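Long-range contact in putative phosphosugar isomerases (Salmonella typhimurium LT2, PDB 3FKJ), which probably acts as a sugar-phosphate isomerase of the SIS family, binding carbohydrate derivatives, although its substrate is not established: residues A[48-60]-A[220-232]. Residues are numbered along the deposited sequence; the frame is centred on the assembly and turned at random.
Sequences CGGSLTGFWPGKY and GPSFGAAHQESIC
Trp56 and Tyr60 both carry CG opposite their own backbone N (chi1 -167° and -180°), which sends two rings, one helical turn apart, onto residues 220-224, where the chain enters helix 223-238. The indole lies across Gly224: the CA of Gly224 sits 4.0 Å from the centroid of the Trp56 five-membered ring, a CH-pi contact, Gly224 having no side chain to hold the indole off. On the same face the edge of Phe223 meets the six-membered ring in a T-shaped pair, planes at 70°, while Lys59 CD lies over the other face. A nearly straight bond from Trp56 NE1 to Gly220 O (3.0 Å), close to the indole plane, helps to fix the ring's rotation. Tyr60 lays its face on the Gly220-Pro221 peptide, its hydroxyl bonded to Glu310. Farther along, Thr53 OG1 donates to Gln228 OE1 at 2.7 Å, tilted from the amide plane; two waters link that oxygen to Gly50 O and Thr53 O. Glu78 of the second subunit bonds Gly220 N. The contact joins the chain's two parallel-sheet halves, consistent with tandem SIS-type domains: residues 48-60 follow strand 42-47, residues 220-232 follow strand 213-218, with helix 313-331 behind the latter.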
loop_
_atom_site.group_PDB
_atom_site.type_symbol
_atom_site.label_atom_id
_atom_site.label_comp_id
_atom_site.label_asym_id
_atom_site.label_seq_id
_atom_site.Cartn_x
_atom_site.Cartn_y
_atom_site.Cartn_z
ATOM N N CYS A 48 -3.652 -12.504 0.914
ATOM C CA CYS A 48 -3.927 -12.095 -0.468
ATOM C C CYS A 48 -5.294 -11.454 -0.605
ATOM O O CYS A 48 -6.247 -11.946 -0.041
ATOM C CB CYS A 48 -3.887 -13.303 -1.414
ATOM S SG CYS A 48 -2.302 -14.159 -1.459
ATOM N N GLY A 49 -5.350 -10.366 -1.369
ATOM C CA GLY A 49 -6.582 -9.673 -1.692
ATOM C C GLY A 49 -7.324 -9.230 -0.464
ATOM O O GLY A 49 -6.790 -8.486 0.366
ATOM N N GLY A 50 -8.568 -9.666 -0.365
ATOM C CA GLY A 50 -9.403 -9.385 0.799
ATOM C C GLY A 50 -8.822 -9.903 2.101
ATOM O O GLY A 50 -9.107 -9.366 3.160
ATOM N N SER A 51 -8.019 -10.950 2.021
ATOM C CA SER A 51 -7.375 -11.506 3.194
ATOM C C SER A 51 -6.103 -10.779 3.637
ATOM O O SER A 51 -5.545 -11.098 4.678
ATOM C CB SER A 51 -7.158 -13.027 3.009
ATOM O OG SER A 51 -8.403 -13.723 3.151
ATOM N N LEU A 52 -5.673 -9.783 2.853
ATOM C CA LEU A 52 -4.711 -8.799 3.295
ATOM C C LEU A 52 -5.373 -7.487 3.754
ATOM O O LEU A 52 -5.021 -6.941 4.818
ATOM C CB LEU A 52 -3.733 -8.520 2.174
ATOM C CG LEU A 52 -2.605 -7.562 2.539
ATOM C CD1 LEU A 52 -1.869 -8.006 3.837
ATOM C CD2 LEU A 52 -1.669 -7.372 1.319
ATOM N N THR A 53 -6.300 -6.950 2.977
ATOM C CA THR A 53 -6.972 -5.688 3.358
ATOM C C THR A 53 -7.816 -5.862 4.639
ATOM O O THR A 53 -8.076 -4.897 5.349
ATOM C CB THR A 53 -7.915 -5.134 2.258
ATOM O OG1 THR A 53 -8.892 -6.113 1.897
ATOM C CG2 THR A 53 -7.153 -4.577 1.014
ATOM N N GLY A 54 -8.211 -7.105 4.939
ATOM C CA GLY A 54 -8.893 -7.426 6.195
ATOM C C GLY A 54 -8.032 -7.174 7.444
ATOM O O GLY A 54 -8.559 -7.104 8.544
ATOM N N PHE A 55 -6.721 -7.020 7.256
ATOM C CA PHE A 55 -5.788 -6.710 8.308
ATOM C C PHE A 55 -5.529 -5.223 8.512
ATOM O O PHE A 55 -4.868 -4.864 9.479
ATOM C CB PHE A 55 -4.452 -7.431 8.058
ATOM C CG PHE A 55 -4.507 -8.920 8.253
ATOM C CD1 PHE A 55 -5.066 -9.465 9.421
ATOM C CD2 PHE A 55 -3.983 -9.779 7.294
ATOM C CE1 PHE A 55 -5.092 -10.834 9.601
ATOM C CE2 PHE A 55 -4.016 -11.129 7.470
ATOM C CZ PHE A 55 -4.580 -11.666 8.611
ATOM N N TRP A 56 -6.033 -4.361 7.610
ATOM C CA TRP A 56 -5.821 -2.932 7.703
ATOM C C TRP A 56 -6.218 -2.321 9.054
ATOM O O TRP A 56 -5.479 -1.488 9.571
ATOM C CB TRP A 56 -6.574 -2.159 6.604
ATOM C CG TRP A 56 -6.074 -0.749 6.543
ATOM C CD1 TRP A 56 -6.636 0.351 7.111
ATOM C CD2 TRP A 56 -4.860 -0.314 5.935
ATOM N NE1 TRP A 56 -5.854 1.465 6.863
ATOM C CE2 TRP A 56 -4.754 1.081 6.153
ATOM C CE3 TRP A 56 -3.846 -0.965 5.223
ATOM C CZ2 TRP A 56 -3.673 1.847 5.679
ATOM C CZ3 TRP A 56 -2.766 -0.193 4.726
ATOM C CH2 TRP A 56 -2.692 1.197 4.958
ATOM N N PRO A 57 -7.399 -2.699 9.609
ATOM C CA PRO A 57 -7.748 -2.110 10.895
ATOM C C PRO A 57 -6.731 -2.293 12.007
ATOM O O PRO A 57 -6.479 -1.344 12.748
ATOM C CB PRO A 57 -9.102 -2.745 11.230
ATOM C CG PRO A 57 -9.674 -3.090 9.856
ATOM C CD PRO A 57 -8.468 -3.585 9.113
ATOM N N GLY A 58 -6.196 -3.500 12.146
ATOM C CA GLY A 58 -5.130 -3.752 13.081
ATOM C C GLY A 58 -3.809 -3.093 12.713
ATOM O O GLY A 58 -3.104 -2.552 13.600
ATOM N N LYS A 59 -3.452 -3.156 11.434
ATOM C CA LYS A 59 -2.234 -2.503 10.951
ATOM C C LYS A 59 -2.267 -1.023 11.325
ATOM O O LYS A 59 -1.330 -0.503 11.963
ATOM C CB LYS A 59 -2.066 -2.693 9.425
ATOM C CG LYS A 59 -0.775 -2.075 8.822
ATOM C CD LYS A 59 -1.026 -1.292 7.557
ATOM C CE LYS A 59 0.262 -0.873 6.822
ATOM N NZ LYS A 59 1.310 -0.142 7.614
ATOM N N TYR A 60 -3.364 -0.356 10.980
ATOM C CA TYR A 60 -3.513 1.079 11.237
ATOM C C TYR A 60 -3.452 1.412 12.743
ATOM O O TYR A 60 -2.774 2.371 13.157
ATOM C CB TYR A 60 -4.796 1.633 10.545
ATOM C CG TYR A 60 -5.016 3.120 10.757
ATOM C CD1 TYR A 60 -4.202 4.056 10.129
ATOM C CD2 TYR A 60 -5.997 3.593 11.613
ATOM C CE1 TYR A 60 -4.356 5.414 10.334
ATOM C CE2 TYR A 60 -6.155 4.996 11.838
ATOM C CZ TYR A 60 -5.351 5.881 11.168
ATOM O OH TYR A 60 -5.492 7.243 11.358
ATOM N N GLY A 220 -6.474 7.190 6.287
ATOM C CA GLY A 220 -6.394 6.666 7.662
ATOM C C GLY A 220 -7.001 5.302 7.856
ATOM O O GLY A 220 -6.617 4.362 7.164
ATOM N N PRO A 221 -7.973 5.174 8.789
ATOM C CA PRO A 221 -8.467 3.847 9.125
ATOM C C PRO A 221 -9.332 3.227 8.018
ATOM O O PRO A 221 -9.571 2.024 8.032
ATOM C CB PRO A 221 -9.344 4.119 10.364
ATOM C CG PRO A 221 -9.873 5.458 10.107
ATOM C CD PRO A 221 -8.718 6.214 9.525
ATOM N N SER A 222 -9.853 4.065 7.118
ATOM C CA SER A 222 -10.739 3.617 6.046
ATOM C C SER A 222 -10.048 3.241 4.715
ATOM O O SER A 222 -10.731 2.819 3.772
ATOM C CB SER A 222 -11.773 4.706 5.741
ATOM O OG SER A 222 -12.543 5.082 6.854
ATOM N N PHE A 223 -8.726 3.436 4.606
ATOM C CA PHE A 223 -8.063 3.234 3.364
ATOM C C PHE A 223 -8.081 1.762 2.915
ATOM O O PHE A 223 -8.291 1.463 1.741
ATOM C CB PHE A 223 -6.659 3.818 3.350
ATOM C CG PHE A 223 -5.969 3.595 2.050
ATOM C CD1 PHE A 223 -6.421 4.231 0.918
ATOM C CD2 PHE A 223 -4.960 2.686 1.929
ATOM C CE1 PHE A 223 -5.856 3.997 -0.307
ATOM C CE2 PHE A 223 -4.369 2.466 0.702
ATOM C CZ PHE A 223 -4.820 3.140 -0.414
ATOM N N GLY A 224 -7.956 0.839 3.856
ATOM C CA GLY A 224 -8.042 -0.588 3.524
ATOM C C GLY A 224 -9.374 -0.936 2.888
ATOM O O GLY A 224 -9.449 -1.661 1.902
ATOM N N ALA A 225 -10.423 -0.447 3.494
ATOM C CA ALA A 225 -11.789 -0.614 2.988
ATOM C C ALA A 225 -11.986 -0.100 1.554
ATOM O O ALA A 225 -12.723 -0.678 0.751
ATOM C CB ALA A 225 -12.757 0.075 3.913
ATOM N N ALA A 226 -11.309 0.981 1.235
ATOM C CA ALA A 226 -11.414 1.587 -0.054
ATOM C C ALA A 226 -10.718 0.701 -1.076
ATOM O O ALA A 226 -11.241 0.455 -2.157
ATOM C CB ALA A 226 -10.858 3.004 -0.018
ATOM N N HIS A 227 -9.532 0.230 -0.727
ATOM C CA HIS A 227 -8.808 -0.620 -1.584
ATOM C C HIS A 227 -9.504 -1.960 -1.780
ATOM O O HIS A 227 -9.583 -2.448 -2.902
ATOM C CB HIS A 227 -7.377 -0.796 -1.080
ATOM C CG HIS A 227 -6.522 -1.554 -2.032
ATOM N ND1 HIS A 227 -6.197 -1.055 -3.270
ATOM C CD2 HIS A 227 -6.001 -2.809 -1.974
ATOM C CE1 HIS A 227 -5.465 -1.951 -3.915
ATOM N NE2 HIS A 227 -5.329 -3.020 -3.150
ATOM N N GLN A 228 -10.003 -2.544 -0.682
ATOM C CA GLN A 228 -10.743 -3.754 -0.770
ATOM C C GLN A 228 -11.950 -3.622 -1.706
ATOM O O GLN A 228 -12.172 -4.476 -2.549
ATOM C CB GLN A 228 -11.196 -4.171 0.621
ATOM C CG GLN A 228 -11.935 -5.513 0.714
ATOM C CD GLN A 228 -12.189 -5.883 2.134
ATOM O OE1 GLN A 228 -11.302 -5.733 3.033
ATOM N NE2 GLN A 228 -13.407 -6.291 2.392
ATOM N N GLU A 229 -12.743 -2.568 -1.539
ATOM C CA GLU A 229 -13.867 -2.365 -2.421
ATOM C C GLU A 229 -13.419 -2.354 -3.859
ATOM O O GLU A 229 -14.066 -2.915 -4.743
ATOM C CB GLU A 229 -14.581 -1.072 -2.081
ATOM C CG GLU A 229 -15.785 -0.749 -2.946
ATOM C CD GLU A 229 -17.062 -1.578 -2.616
ATOM O OE1 GLU A 229 -17.119 -2.404 -1.683
ATOM O OE2 GLU A 229 -18.039 -1.373 -3.347
ATOM N N SER A 230 -12.316 -1.665 -4.109
ATOM C CA SER A 230 -11.763 -1.560 -5.452
ATOM C C SER A 230 -11.395 -2.897 -6.077
ATOM O O SER A 230 -11.854 -3.218 -7.175
ATOM C CB SER A 230 -10.549 -0.647 -5.417
ATOM O OG SER A 230 -10.077 -0.402 -6.712
ATOM N N ILE A 231 -10.574 -3.670 -5.363
ATOM C CA ILE A 231 -10.000 -4.910 -5.903
ATOM C C ILE A 231 -10.931 -6.127 -5.719
ATOM O O ILE A 231 -11.038 -6.948 -6.619
ATOM C CB ILE A 231 -8.523 -5.178 -5.392
ATOM C CG1 ILE A 231 -8.428 -5.282 -3.864
ATOM C CG2 ILE A 231 -7.537 -4.080 -5.942
ATOM C CD1 ILE A 231 -7.479 -6.432 -3.395
ATOM N N CYS A 232 -11.661 -6.192 -4.603
ATOM C CA CYS A 232 -12.478 -7.360 -4.291
ATOM C C CYS A 232 -13.923 -7.275 -4.710
ATOM O O CYS A 232 -14.577 -8.294 -4.713
ATOM C CB CYS A 232 -12.446 -7.657 -2.781
ATOM S SG CYS A 232 -10.804 -8.094 -2.229
HETATM O O HOH W 1 -11.338 -8.392 4.475
HETATM O O HOH W 2 -10.694 -4.348 5.434
#